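Local coordinates for protein GTPase subunit of restriction endonuclease (PDB 6P0F) that probably recognises DNA through its N-terminal YTH-like domain, serving as the GTPase subunit of an McrB-type restriction endonuclease, at residues F6-G11 with V71-G76; E22-G27 with Y51-S56; Q88-Y93 with S137-N142; G76-R81 with D150-A155; E2-I7 with Y61-D66. All coordinates share one frame; numbering follows the deposited sequence.

In the fold
The contacts grade from a buried sheet to partly buried margins. Contact 1 is the core, two parallel strands joined by backbone hydrogen bonds and apolar side chains. Contact 2 is also largely buried and sets the end of helix 15-26 on strand 49-55 of the same sheet; W53 reaches I8, I10 and F73 of contact 1. The centres of contacts 3 and 4 lie about 15 Å from the chain's centre: the former seats helix 138-145 beside strand 91-102, the latter stacks an arginine between an aromatic ring and an isoleucine. Contact 5 shares strand 5-11 with contact 1 but meets a small hairpin through a side-chain amide and the F6 ring. Y74, through N142, ties contact 1 to contact 3.

Contact 1 of 5, residues F6-G11 with V71-G76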
# COMPACT_ATOMS: atom_id res chain seq x y z
N PHE A 6 7.10 4.54 1.85
CA PHE A 6 7.22 3.69 0.68
C PHE A 6 6.21 4.12 -0.38
O PHE A 6 5.17 4.70 -0.06
CB PHE A 6 6.98 2.23 1.04
CG PHE A 6 7.94 1.70 2.04
CD1 PHE A 6 9.19 1.26 1.64
CD2 PHE A 6 7.61 1.68 3.38
CE1 PHE A 6 10.10 0.79 2.57
CE2 PHE A 6 8.52 1.18 4.31
CZ PHE A 6 9.79 0.76 3.89
N ILE A 7 6.55 3.86 -1.65
CA ILE A 7 5.64 4.04 -2.78
C ILE A 7 5.36 2.67 -3.39
O ILE A 7 6.29 1.92 -3.71
CB ILE A 7 6.21 4.97 -3.85
CG1 ILE A 7 6.37 6.38 -3.31
CG2 ILE A 7 5.32 4.97 -5.10
CD1 ILE A 7 7.32 7.22 -4.15
N ILE A 8 4.08 2.34 -3.54
CA ILE A 8 3.69 1.10 -4.20
C ILE A 8 2.84 1.45 -5.39
O ILE A 8 1.81 2.12 -5.28
CB ILE A 8 2.97 0.16 -3.23
CG1 ILE A 8 3.94 -0.29 -2.15
CG2 ILE A 8 2.40 -1.06 -3.99
CD1 ILE A 8 3.24 -1.10 -1.03
N GLY A 9 3.27 0.99 -6.59
CA GLY A 9 2.63 1.34 -7.82
C GLY A 9 1.63 0.25 -8.19
O GLY A 9 2.01 -0.90 -8.34
N ILE A 10 0.38 0.64 -8.32
CA ILE A 10 -0.72 -0.28 -8.64
C ILE A 10 -1.11 -0.02 -10.09
O ILE A 10 -1.66 1.04 -10.41
CB ILE A 10 -1.93 -0.05 -7.71
CG1 ILE A 10 -1.55 -0.15 -6.23
CG2 ILE A 10 -3.09 -1.02 -8.10
CD1 ILE A 10 -1.05 -1.50 -5.82
N GLY A 11 -0.86 -0.99 -10.98
CA GLY A 11 -1.16 -0.76 -12.39
C GLY A 11 -2.62 -1.01 -12.72
O GLY A 11 -3.15 -2.09 -12.44
N VAL A 71 2.60 4.58 3.44
CA VAL A 71 2.60 4.05 2.08
C VAL A 71 1.82 5.00 1.19
O VAL A 71 0.65 5.33 1.47
CB VAL A 71 1.99 2.64 2.01
CG1 VAL A 71 1.94 2.20 0.55
CG2 VAL A 71 2.78 1.63 2.85
N LEU A 72 2.45 5.45 0.10
CA LEU A 72 1.77 6.14 -0.99
C LEU A 72 1.48 5.08 -2.05
O LEU A 72 2.41 4.51 -2.61
CB LEU A 72 2.63 7.25 -1.59
CG LEU A 72 2.76 8.48 -0.69
CD1 LEU A 72 4.00 9.25 -1.15
CD2 LEU A 72 1.53 9.34 -0.69
N PHE A 73 0.21 4.78 -2.26
CA PHE A 73 -0.19 3.91 -3.37
C PHE A 73 -0.40 4.81 -4.58
O PHE A 73 -1.30 5.66 -4.59
CB PHE A 73 -1.48 3.16 -3.04
CG PHE A 73 -1.33 2.09 -2.03
CD1 PHE A 73 -0.81 0.85 -2.33
CD2 PHE A 73 -1.76 2.32 -0.73
CE1 PHE A 73 -0.72 -0.14 -1.37
CE2 PHE A 73 -1.68 1.32 0.24
CZ PHE A 73 -1.16 0.10 -0.08
N TYR A 74 0.45 4.66 -5.59
CA TYR A 74 0.27 5.31 -6.88
C TYR A 74 -0.60 4.41 -7.74
O TYR A 74 -0.32 3.22 -7.84
CB TYR A 74 1.63 5.50 -7.55
CG TYR A 74 2.52 6.61 -7.07
CD1 TYR A 74 2.29 7.28 -5.88
CD2 TYR A 74 3.62 6.98 -7.83
CE1 TYR A 74 3.13 8.30 -5.46
CE2 TYR A 74 4.46 8.01 -7.43
CZ TYR A 74 4.23 8.64 -6.24
OH TYR A 74 5.06 9.67 -5.84
N VAL A 75 -1.64 4.96 -8.37
CA VAL A 75 -2.57 4.17 -9.18
C VAL A 75 -2.62 4.76 -10.58
O VAL A 75 -2.98 5.93 -10.75
CB VAL A 75 -3.96 4.13 -8.54
CG1 VAL A 75 -4.91 3.27 -9.39
CG2 VAL A 75 -3.88 3.60 -7.10
N GLY A 76 -2.31 3.96 -11.59
CA GLY A 76 -2.29 4.47 -12.94
C GLY A 76 -1.89 3.36 -13.90
O GLY A 76 -1.62 2.24 -13.50
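I8 and F73 sit side by side in a parallel strand pair, 5-11 with 70-76, inside the mixed sheet of this YTH-like domain. Five backbone bonds zip the pair together: L72 N to F6 O, I8 N to L72 O, Y74 N to I8 O, I10 N to Y74 O and G76 N to I10 O. The shortest, from I10 N to Y74 O, measures 2.7 Å and is nearly straight at 173°; the most bent is Y74 N to I8 O, at 143°. On the outer edges I7 and G9 bond to G156 and I154, and V71 and F73 to G95 and Y93. G11 N goes to the carboxylate of E16, and G11 O to T14 OG1. One face carries I8, I10, V71, F73 and V75, with I8 CD1 3.9 Å from V71 CG1. The other carries I7, L72 and Y74, whose hydroxyl is hydrogen-bonded to N142 OD1 of helix 138-145. An alanine in place of Y74 would probably leave N142 OD1 without this partner and open a gap beneath I7. With CG2 of I7 anti to its backbone N, that methyl stands over the centre of the Y74 ring, 3.6 Å from its centroid.

Contact 2 of 5, residues E22-G27 with Y51-S56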
# COMPACT_ATOMS: atom_id res chain seq x y z
N GLU A 22 -10.22 -4.67 -4.08
CA GLU A 22 -10.90 -5.55 -3.15
C GLU A 22 -10.54 -5.24 -1.70
O GLU A 22 -11.43 -5.15 -0.85
CB GLU A 22 -10.59 -7.00 -3.48
CG GLU A 22 -11.29 -7.96 -2.55
CD GLU A 22 -12.79 -8.12 -2.89
OE1 GLU A 22 -13.58 -8.31 -1.95
OE2 GLU A 22 -13.12 -8.09 -4.11
N THR A 23 -9.26 -5.14 -1.38
CA THR A 23 -8.87 -5.10 0.01
C THR A 23 -8.35 -3.76 0.51
O THR A 23 -8.23 -3.63 1.72
CB THR A 23 -7.82 -6.17 0.33
OG1 THR A 23 -6.65 -5.98 -0.46
CG2 THR A 23 -8.39 -7.57 0.07
N ILE A 24 -8.06 -2.80 -0.36
CA ILE A 24 -7.69 -1.45 0.07
C ILE A 24 -8.80 -0.45 -0.19
O ILE A 24 -9.07 0.42 0.65
CB ILE A 24 -6.37 -0.99 -0.59
CG1 ILE A 24 -5.21 -1.83 -0.08
CG2 ILE A 24 -6.12 0.48 -0.33
CD1 ILE A 24 -4.90 -1.60 1.39
N LEU A 25 -9.44 -0.49 -1.35
CA LEU A 25 -10.47 0.50 -1.62
C LEU A 25 -11.80 0.11 -0.99
O LEU A 25 -12.43 0.92 -0.32
CB LEU A 25 -10.60 0.74 -3.12
CG LEU A 25 -9.36 1.22 -3.89
CD1 LEU A 25 -9.69 1.49 -5.33
CD2 LEU A 25 -8.83 2.47 -3.20
N LYS A 26 -12.22 -1.14 -1.15
CA LYS A 26 -13.43 -1.63 -0.53
C LYS A 26 -13.17 -2.11 0.89
O LYS A 26 -13.81 -1.64 1.84
CB LYS A 26 -14.02 -2.75 -1.39
CG LYS A 26 -15.30 -3.27 -0.90
CD LYS A 26 -15.91 -4.34 -1.84
CE LYS A 26 -14.97 -5.53 -2.12
NZ LYS A 26 -14.59 -6.34 -0.89
N GLY A 27 -12.18 -2.98 1.05
CA GLY A 27 -11.94 -3.63 2.32
C GLY A 27 -12.80 -4.87 2.45
O GLY A 27 -13.69 -5.15 1.63
N TYR A 51 -8.69 -3.40 6.13
CA TYR A 51 -8.00 -2.96 4.93
C TYR A 51 -6.58 -3.51 4.96
O TYR A 51 -5.88 -3.34 5.95
CB TYR A 51 -7.93 -1.43 4.84
CG TYR A 51 -9.29 -0.79 4.79
CD1 TYR A 51 -9.98 -0.70 3.59
CD2 TYR A 51 -9.89 -0.31 5.93
CE1 TYR A 51 -11.23 -0.16 3.53
CE2 TYR A 51 -11.16 0.27 5.88
CZ TYR A 51 -11.82 0.34 4.66
OH TYR A 51 -13.08 0.90 4.55
N PHE A 52 -6.14 -4.12 3.87
CA PHE A 52 -4.80 -4.69 3.90
C PHE A 52 -4.29 -4.90 2.48
O PHE A 52 -5.06 -4.99 1.52
CB PHE A 52 -4.77 -6.01 4.71
CG PHE A 52 -5.62 -7.14 4.13
CD1 PHE A 52 -6.99 -7.18 4.35
CD2 PHE A 52 -5.05 -8.16 3.39
CE1 PHE A 52 -7.75 -8.22 3.82
CE2 PHE A 52 -5.81 -9.18 2.89
CZ PHE A 52 -7.16 -9.19 3.08
N TRP A 53 -2.97 -4.95 2.38
CA TRP A 53 -2.26 -5.18 1.13
C TRP A 53 -1.20 -6.23 1.39
O TRP A 53 -0.87 -6.53 2.54
CB TRP A 53 -1.65 -3.87 0.62
CG TRP A 53 -1.04 -4.02 -0.75
CD1 TRP A 53 0.27 -3.83 -1.10
CD2 TRP A 53 -1.72 -4.42 -1.95
NE1 TRP A 53 0.45 -4.11 -2.44
CE2 TRP A 53 -0.77 -4.45 -2.98
CE3 TRP A 53 -3.04 -4.76 -2.23
CZ2 TRP A 53 -1.10 -4.82 -4.30
CZ3 TRP A 53 -3.37 -5.10 -3.54
CH2 TRP A 53 -2.40 -5.10 -4.55
N GLY A 54 -0.74 -6.90 0.34
CA GLY A 54 0.20 -7.98 0.52
C GLY A 54 1.27 -7.93 -0.56
O GLY A 54 1.02 -7.46 -1.68
N ARG A 55 2.45 -8.43 -0.21
CA ARG A 55 3.59 -8.44 -1.13
C ARG A 55 4.30 -9.78 -1.01
O ARG A 55 4.11 -10.52 -0.05
CB ARG A 55 4.58 -7.32 -0.82
CG ARG A 55 4.01 -5.93 -0.99
CD ARG A 55 5.08 -4.86 -0.77
NE ARG A 55 6.13 -4.99 -1.77
CZ ARG A 55 7.36 -5.37 -1.49
NH1 ARG A 55 7.71 -5.65 -0.23
NH2 ARG A 55 8.25 -5.46 -2.46
N SER A 56 5.16 -10.05 -2.02
CA SER A 56 5.99 -11.26 -2.05
C SER A 56 7.15 -11.25 -1.06
O SER A 56 7.63 -12.33 -0.71
CB SER A 56 6.59 -11.47 -3.45
OG SER A 56 5.64 -11.27 -4.47
O HOH W 1 -14.50 0.91 2.28
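Y51, T23 and I24 carry most of this junction, where the last turn of helix 15-26 packs on strand 49-55 of the central sheet. T23 exchanges two bonds with F52: its carbonyl accepts from F52 N at 3.0 Å, the donor standing well above the carbonyl plane, and its OG1 donates to F52 O at 2.7 Å. With chi1 at 59°, OG1 lies between the backbone N and the carbonyl carbon, on the side of the strand, while CB stands over the centre of the F52 ring. W115 NE1 also bonds to the same hydroxyl. I24 reaches past with CD1, which packs 4.0 Å from W53 CB. The Y51 ring lies against the carbonyls of the helix end, its CD1 3.3 Å from I24 O and its CE1 3.4 Å from K26 O. G27 leaves the helix with positive phi; a CB there would collide with Y51 CE1 and be jammed against K26 O, so glycine suits both demands. One threonine thus ties helix to strand as both donor and acceptor, and a water bridging to Y51 OH serves K26 O, whereas the I24 carbonyl is buried without a partner, a probable cost.

Contact 3 of 5, residues Q88-Y93 with S137-N142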
# COMPACT_ATOMS: atom_id res chain seq x y z
N GLN A 88 -3.34 9.17 -19.10
CA GLN A 88 -4.46 8.43 -18.54
C GLN A 88 -4.64 8.85 -17.08
O GLN A 88 -3.79 9.53 -16.50
CB GLN A 88 -4.26 6.91 -18.65
CG GLN A 88 -4.02 6.41 -20.09
CD GLN A 88 -5.31 6.12 -20.84
OE1 GLN A 88 -6.35 6.73 -20.57
NE2 GLN A 88 -5.25 5.20 -21.81
N GLU A 89 -5.77 8.45 -16.52
CA GLU A 89 -6.12 8.83 -15.16
C GLU A 89 -5.10 8.28 -14.19
O GLU A 89 -4.60 7.16 -14.36
CB GLU A 89 -7.52 8.30 -14.81
CG GLU A 89 -8.04 8.76 -13.43
CD GLU A 89 -9.53 9.13 -13.40
OE1 GLU A 89 -10.16 8.99 -12.32
OE2 GLU A 89 -10.07 9.57 -14.45
N THR A 90 -4.77 9.07 -13.16
CA THR A 90 -3.94 8.59 -12.06
C THR A 90 -4.56 9.00 -10.74
O THR A 90 -5.38 9.92 -10.66
CB THR A 90 -2.50 9.11 -12.10
OG1 THR A 90 -2.47 10.52 -11.84
CG2 THR A 90 -1.84 8.84 -13.46
N ALA A 91 -4.16 8.29 -9.68
CA ALA A 91 -4.60 8.64 -8.33
C ALA A 91 -3.50 8.25 -7.35
O ALA A 91 -2.64 7.43 -7.65
CB ALA A 91 -5.91 7.97 -7.97
N VAL A 92 -3.53 8.88 -6.17
CA VAL A 92 -2.59 8.55 -5.12
C VAL A 92 -3.38 8.38 -3.83
O VAL A 92 -4.24 9.22 -3.51
CB VAL A 92 -1.51 9.64 -4.94
CG1 VAL A 92 -0.54 9.22 -3.86
CG2 VAL A 92 -0.78 9.87 -6.28
N TYR A 93 -3.06 7.34 -3.08
CA TYR A 93 -3.65 7.09 -1.77
C TYR A 93 -2.56 7.08 -0.72
O TYR A 93 -1.46 6.58 -0.98
CB TYR A 93 -4.42 5.75 -1.75
CG TYR A 93 -5.61 5.70 -2.70
CD1 TYR A 93 -5.40 5.55 -4.07
CD2 TYR A 93 -6.92 5.80 -2.23
CE1 TYR A 93 -6.49 5.51 -4.96
CE2 TYR A 93 -8.00 5.78 -3.10
CZ TYR A 93 -7.78 5.61 -4.45
OH TYR A 93 -8.87 5.57 -5.29
N SER A 137 -2.48 14.44 -8.30
CA SER A 137 -2.03 13.46 -9.28
C SER A 137 -0.72 12.80 -8.86
O SER A 137 0.02 13.31 -8.01
CB SER A 137 -1.77 14.17 -10.61
OG SER A 137 -0.84 15.24 -10.36
N ILE A 138 -0.39 11.71 -9.55
CA ILE A 138 0.95 11.15 -9.40
C ILE A 138 1.98 12.21 -9.75
O ILE A 138 3.02 12.33 -9.09
CB ILE A 138 1.10 9.89 -10.27
CG1 ILE A 138 0.34 8.71 -9.67
CG2 ILE A 138 2.59 9.51 -10.42
CD1 ILE A 138 0.33 7.44 -10.51
N ASN A 139 1.75 12.98 -10.80
CA ASN A 139 2.80 13.89 -11.23
C ASN A 139 2.99 15.04 -10.24
O ASN A 139 4.12 15.46 -10.00
CB ASN A 139 2.56 14.40 -12.65
CG ASN A 139 1.14 14.74 -12.91
OD1 ASN A 139 0.27 13.86 -12.95
ND2 ASN A 139 0.88 16.03 -13.09
N GLU A 140 1.90 15.51 -9.59
CA GLU A 140 2.06 16.55 -8.59
C GLU A 140 2.77 16.03 -7.34
O GLU A 140 3.62 16.71 -6.76
CB GLU A 140 0.69 17.13 -8.19
CG GLU A 140 -0.08 17.90 -9.26
CD GLU A 140 -1.56 18.16 -8.86
OE1 GLU A 140 -2.34 17.19 -8.68
OE2 GLU A 140 -1.96 19.35 -8.73
N ILE A 141 2.42 14.82 -6.89
CA ILE A 141 3.11 14.24 -5.74
C ILE A 141 4.58 13.98 -6.08
O ILE A 141 5.48 14.26 -5.27
CB ILE A 141 2.41 12.96 -5.26
CG1 ILE A 141 1.00 13.29 -4.78
CG2 ILE A 141 3.22 12.28 -4.18
CD1 ILE A 141 0.96 14.31 -3.63
N ASN A 142 4.85 13.40 -7.25
CA ASN A 142 6.24 13.18 -7.63
C ASN A 142 7.01 14.50 -7.65
O ASN A 142 8.15 14.57 -7.17
CB ASN A 142 6.33 12.52 -9.01
CG ASN A 142 6.22 11.00 -8.92
OD1 ASN A 142 6.65 10.38 -7.94
ND2 ASN A 142 5.73 10.39 -10.00
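T90 faces S137 and I138 just where the flat carboxylate of E140 folds back over the start of helix 138-145. Two donors meet it: S137 N takes the anti lone pair of E140 OE1 at 2.8 Å, and S137 OG approaches the same oxygen 24° out of the carboxylate plane. S137 OG in turn accepts from E140 N at 2.9 Å, which completes a capping box. A valine in place of S137 would probably leave E140 N without its cap and E140 OE1 with the backbone N-H as its one remaining donor from this residue. With chi1 at 68°, T90 OG1 lies between the backbone N and the carbonyl carbon, turned to I138 N, from which it receives a weak but straight bond, 3.3 Å long. Below it the packing is aliphatic: T90 CB lies 3.7 Å from I138 CD1, and V92 CG2 3.8 Å from I138 CG1. V92 also touches L72, and I138 and I141 lean on Y74, which seats the first helical turn over two adjacent strands of the sheet.

Contact 4 of 5, residues G76-R81 with D150-A155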
# COMPACT_ATOMS: atom_id res chain seq x y z
N GLY A 76 -2.31 3.96 -11.59
CA GLY A 76 -2.29 4.47 -12.94
C GLY A 76 -1.89 3.36 -13.90
O GLY A 76 -1.62 2.24 -13.50
N LYS A 77 -1.81 3.74 -15.18
CA LYS A 77 -1.51 2.80 -16.27
C LYS A 77 0.01 2.67 -16.41
O LYS A 77 0.70 3.62 -16.79
CB LYS A 77 -2.17 3.30 -17.55
CG LYS A 77 -1.74 2.63 -18.83
CD LYS A 77 -2.20 1.20 -18.88
CE LYS A 77 -1.96 0.66 -20.29
NZ LYS A 77 -3.23 0.48 -21.07
N ARG A 78 0.51 1.49 -16.06
CA ARG A 78 1.94 1.24 -16.19
C ARG A 78 2.27 1.08 -17.66
O ARG A 78 1.71 0.21 -18.32
CB ARG A 78 2.34 -0.01 -15.41
CG ARG A 78 3.82 -0.25 -15.49
CD ARG A 78 4.31 -1.33 -14.51
NE ARG A 78 4.01 -0.97 -13.12
CZ ARG A 78 4.74 -0.15 -12.38
NH1 ARG A 78 5.84 0.38 -12.88
NH2 ARG A 78 4.37 0.13 -11.13
N ILE A 79 3.17 1.92 -18.17
CA ILE A 79 3.54 1.85 -19.59
C ILE A 79 5.00 1.52 -19.83
O ILE A 79 5.40 1.33 -20.98
CB ILE A 79 3.18 3.14 -20.36
CG1 ILE A 79 3.77 4.36 -19.67
CG2 ILE A 79 1.70 3.22 -20.56
CD1 ILE A 79 3.77 5.58 -20.58
N SER A 80 5.80 1.39 -18.81
CA SER A 80 7.18 0.98 -19.00
C SER A 80 7.68 0.67 -17.61
O SER A 80 6.96 0.86 -16.62
CB SER A 80 8.02 2.05 -19.69
OG SER A 80 9.06 1.45 -20.45
N ARG A 81 8.89 0.18 -17.54
CA ARG A 81 9.49 0.01 -16.24
C ARG A 81 9.57 1.39 -15.57
O ARG A 81 10.11 2.35 -16.14
CB ARG A 81 10.88 -0.61 -16.31
CG ARG A 81 11.42 -0.84 -14.90
CD ARG A 81 12.42 -1.97 -14.81
NE ARG A 81 13.39 -1.95 -15.89
CZ ARG A 81 13.97 -3.04 -16.39
NH1 ARG A 81 13.66 -4.23 -15.89
NH2 ARG A 81 14.85 -2.94 -17.38
N ASP A 150 6.49 11.24 -14.07
CA ASP A 150 5.88 9.96 -14.41
C ASP A 150 6.49 8.78 -13.65
O ASP A 150 6.20 7.62 -13.99
CB ASP A 150 5.99 9.72 -15.93
CG ASP A 150 7.41 9.73 -16.44
OD1 ASP A 150 8.37 10.00 -15.68
OD2 ASP A 150 7.60 9.48 -17.66
N TYR A 151 7.30 9.05 -12.62
CA TYR A 151 7.87 7.99 -11.80
C TYR A 151 6.78 7.11 -11.18
O TYR A 151 5.85 7.60 -10.55
CB TYR A 151 8.74 8.61 -10.72
CG TYR A 151 9.39 7.64 -9.77
CD1 TYR A 151 10.19 6.62 -10.23
CD2 TYR A 151 9.22 7.77 -8.40
CE1 TYR A 151 10.79 5.73 -9.35
CE2 TYR A 151 9.83 6.93 -7.52
CZ TYR A 151 10.59 5.89 -7.98
OH TYR A 151 11.18 5.05 -7.06
N PHE A 152 6.94 5.80 -11.35
CA PHE A 152 5.87 4.84 -11.04
C PHE A 152 6.53 3.51 -10.70
O PHE A 152 6.47 2.54 -11.47
CB PHE A 152 4.90 4.73 -12.22
CG PHE A 152 3.61 3.99 -11.94
CD1 PHE A 152 2.86 4.24 -10.83
CD2 PHE A 152 3.11 3.07 -12.85
CE1 PHE A 152 1.67 3.57 -10.61
CE2 PHE A 152 1.93 2.40 -12.62
CZ PHE A 152 1.20 2.64 -11.48
N PRO A 153 7.17 3.43 -9.53
CA PRO A 153 7.87 2.20 -9.17
C PRO A 153 6.90 1.11 -8.78
O PRO A 153 5.81 1.36 -8.25
CB PRO A 153 8.74 2.61 -7.98
CG PRO A 153 7.94 3.69 -7.31
CD PRO A 153 7.23 4.44 -8.44
N ILE A 154 7.30 -0.14 -9.03
CA ILE A 154 6.52 -1.24 -8.45
C ILE A 154 6.56 -1.17 -6.93
O ILE A 154 5.52 -1.31 -6.27
CB ILE A 154 7.03 -2.59 -8.98
CG1 ILE A 154 6.56 -2.76 -10.43
CG2 ILE A 154 6.48 -3.72 -8.15
CD1 ILE A 154 7.15 -3.96 -11.11
N ALA A 155 7.74 -0.92 -6.36
CA ALA A 155 7.91 -0.71 -4.93
C ALA A 155 9.13 0.16 -4.73
O ALA A 155 10.23 -0.22 -5.14
CB ALA A 155 8.07 -2.03 -4.19
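R78 grips the backbone of the 150-155 loop. Its NH1 donates to F152 O at 2.7 Å, nearly along the C=O axis, with the oxygen tilted 19° from the guanidinium plane. NH2 adds two weak bonds, one to the same F152 O and one to P153 O, which lies at the edge of the group. The chain bends at chi3 (-59°), and the guanidinium lies flat on the F152 ring, the planes 9° apart and the centres 4.2 Å apart. On the opposite face of the guanidinium sits I154 CG1, 3.7 Å from CZ of R78, so the cation is sandwiched between an aromatic and an aliphatic partner. The F152 ring also packs against G76, its CZ 3.5 Å from G76 O, and meets R78 CB at its edge; V84 of the hairpin 78-84 touches it too. Stack and carbonyl acceptors together probably fix the rotation of the flat cation, and they join the hairpin to the loop without using a carboxylate from either segment.

Contact 5 of 5, residues E2-I7 with Y61-D66; sequences ENQLFI and YEKKID
Q4 and F6 meet the segment 61-66 from alternate positions, with L5 between them, and their two side chains do the close work. Q4 NE2 donates to K64 O at 2.8 Å, with that oxygen only 3° out of the amide plane. Its chi1 (-60°) sets CG beside the backbone N, and the extended chain beyond carries the amide across K63, whose CB is 3.5 Å from Q4 OE1. The amide nitrogen has a second partner in D69 OD2, which also accepts from D66 N. Below the amide the F6 ring carries I65 CG1 over one face, offset toward the rim at 4.0 Å from CE2, while K63 CB stands at its edge. Strand 63-64 forms a two-stranded antiparallel hairpin with 59-60, and I60 packs on F6 as well. On the solvent side the grip slackens. K63 bends at chi2 and its far end turns off from the Q4 side; K64 leaves its backbone directed away from Q4 and F6. D66 OD2 lies 3.9 Å from Q4 NE2, its carboxylate nearly parallel to the amide.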
# COMPACT_ATOMS: atom_id res chain seq x y z
N GLU A 2 11.98 8.67 12.16
CA GLU A 2 11.81 7.44 12.92
C GLU A 2 10.99 6.40 12.16
O GLU A 2 11.03 5.22 12.50
CB GLU A 2 11.15 7.75 14.26
CG GLU A 2 11.37 6.66 15.29
CD GLU A 2 12.82 6.51 15.70
OE1 GLU A 2 13.25 5.37 15.98
OE2 GLU A 2 13.54 7.53 15.71
N ASN A 3 10.28 6.80 11.11
CA ASN A 3 9.53 5.86 10.30
C ASN A 3 9.92 6.04 8.84
O ASN A 3 10.74 6.89 8.49
CB ASN A 3 8.03 6.05 10.50
CG ASN A 3 7.64 7.51 10.63
OD1 ASN A 3 7.95 8.31 9.76
ND2 ASN A 3 6.98 7.86 11.74
N GLN A 4 9.35 5.19 8.00
CA GLN A 4 9.72 5.11 6.60
C GLN A 4 8.51 5.43 5.73
O GLN A 4 7.36 5.29 6.14
CB GLN A 4 10.28 3.73 6.28
CG GLN A 4 11.52 3.41 7.11
CD GLN A 4 11.98 1.99 6.99
OE1 GLN A 4 13.16 1.73 6.73
NE2 GLN A 4 11.06 1.04 7.18
N LEU A 5 8.80 5.88 4.52
CA LEU A 5 7.79 6.17 3.51
C LEU A 5 8.09 5.32 2.29
O LEU A 5 9.22 5.34 1.77
CB LEU A 5 7.76 7.65 3.14
CG LEU A 5 6.89 8.09 1.96
CD1 LEU A 5 5.42 7.72 2.29
CD2 LEU A 5 7.07 9.57 1.66
N PHE A 6 7.10 4.54 1.85
CA PHE A 6 7.22 3.69 0.68
C PHE A 6 6.21 4.12 -0.38
O PHE A 6 5.17 4.70 -0.06
CB PHE A 6 6.98 2.23 1.04
CG PHE A 6 7.94 1.70 2.04
CD1 PHE A 6 9.19 1.26 1.64
CD2 PHE A 6 7.61 1.68 3.38
CE1 PHE A 6 10.10 0.79 2.57
CE2 PHE A 6 8.52 1.18 4.31
CZ PHE A 6 9.79 0.76 3.89
N ILE A 7 6.55 3.86 -1.65
CA ILE A 7 5.64 4.04 -2.78
C ILE A 7 5.36 2.67 -3.39
O ILE A 7 6.29 1.92 -3.71
CB ILE A 7 6.21 4.97 -3.85
CG1 ILE A 7 6.37 6.38 -3.31
CG2 ILE A 7 5.32 4.97 -5.10
CD1 ILE A 7 7.32 7.22 -4.15
N TYR A 61 13.40 -2.20 -1.33
CA TYR A 61 14.72 -1.61 -1.43
C TYR A 61 15.53 -1.95 -0.20
O TYR A 61 16.31 -1.16 0.31
CB TYR A 61 14.68 -0.12 -1.72
CG TYR A 61 14.76 0.13 -3.21
CD1 TYR A 61 13.73 -0.25 -4.05
CD2 TYR A 61 15.89 0.70 -3.78
CE1 TYR A 61 13.79 -0.05 -5.40
CE2 TYR A 61 15.97 0.91 -5.14
CZ TYR A 61 14.92 0.53 -5.95
OH TYR A 61 14.98 0.73 -7.30
N GLU A 62 15.27 -3.16 0.30
CA GLU A 62 16.01 -3.76 1.41
C GLU A 62 15.64 -3.15 2.76
O GLU A 62 16.32 -3.43 3.76
CB GLU A 62 17.55 -3.65 1.30
CG GLU A 62 18.12 -4.93 1.63
CD GLU A 62 17.73 -5.96 0.54
OE1 GLU A 62 17.76 -5.56 -0.64
OE2 GLU A 62 17.30 -7.09 0.93
N LYS A 63 14.62 -2.32 2.82
CA LYS A 63 14.13 -1.76 4.07
C LYS A 63 12.96 -2.62 4.51
O LYS A 63 12.11 -2.97 3.69
CB LYS A 63 13.75 -0.29 3.88
CG LYS A 63 14.96 0.56 3.42
CD LYS A 63 15.97 0.66 4.56
CE LYS A 63 17.05 1.70 4.29
NZ LYS A 63 17.88 1.93 5.51
N LYS A 64 12.97 -3.05 5.76
CA LYS A 64 11.86 -3.82 6.30
C LYS A 64 10.68 -2.88 6.53
O LYS A 64 10.84 -1.76 7.02
CB LYS A 64 12.30 -4.49 7.60
CG LYS A 64 11.25 -5.33 8.29
CD LYS A 64 11.85 -6.01 9.53
CE LYS A 64 10.77 -6.55 10.45
NZ LYS A 64 11.34 -7.23 11.65
N ILE A 65 9.49 -3.33 6.15
CA ILE A 65 8.28 -2.54 6.33
C ILE A 65 7.78 -2.78 7.74
O ILE A 65 7.56 -3.93 8.14
CB ILE A 65 7.21 -2.92 5.30
CG1 ILE A 65 7.74 -2.69 3.88
CG2 ILE A 65 5.92 -2.15 5.54
CD1 ILE A 65 6.79 -3.18 2.82
N ASP A 66 7.59 -1.70 8.49
CA ASP A 66 7.23 -1.75 9.89
C ASP A 66 5.88 -1.08 10.15
O ASP A 66 5.50 -0.14 9.44
CB ASP A 66 8.28 -1.02 10.76
CG ASP A 66 9.68 -1.63 10.65
OD1 ASP A 66 9.79 -2.87 10.65
OD2 ASP A 66 10.66 -0.86 10.57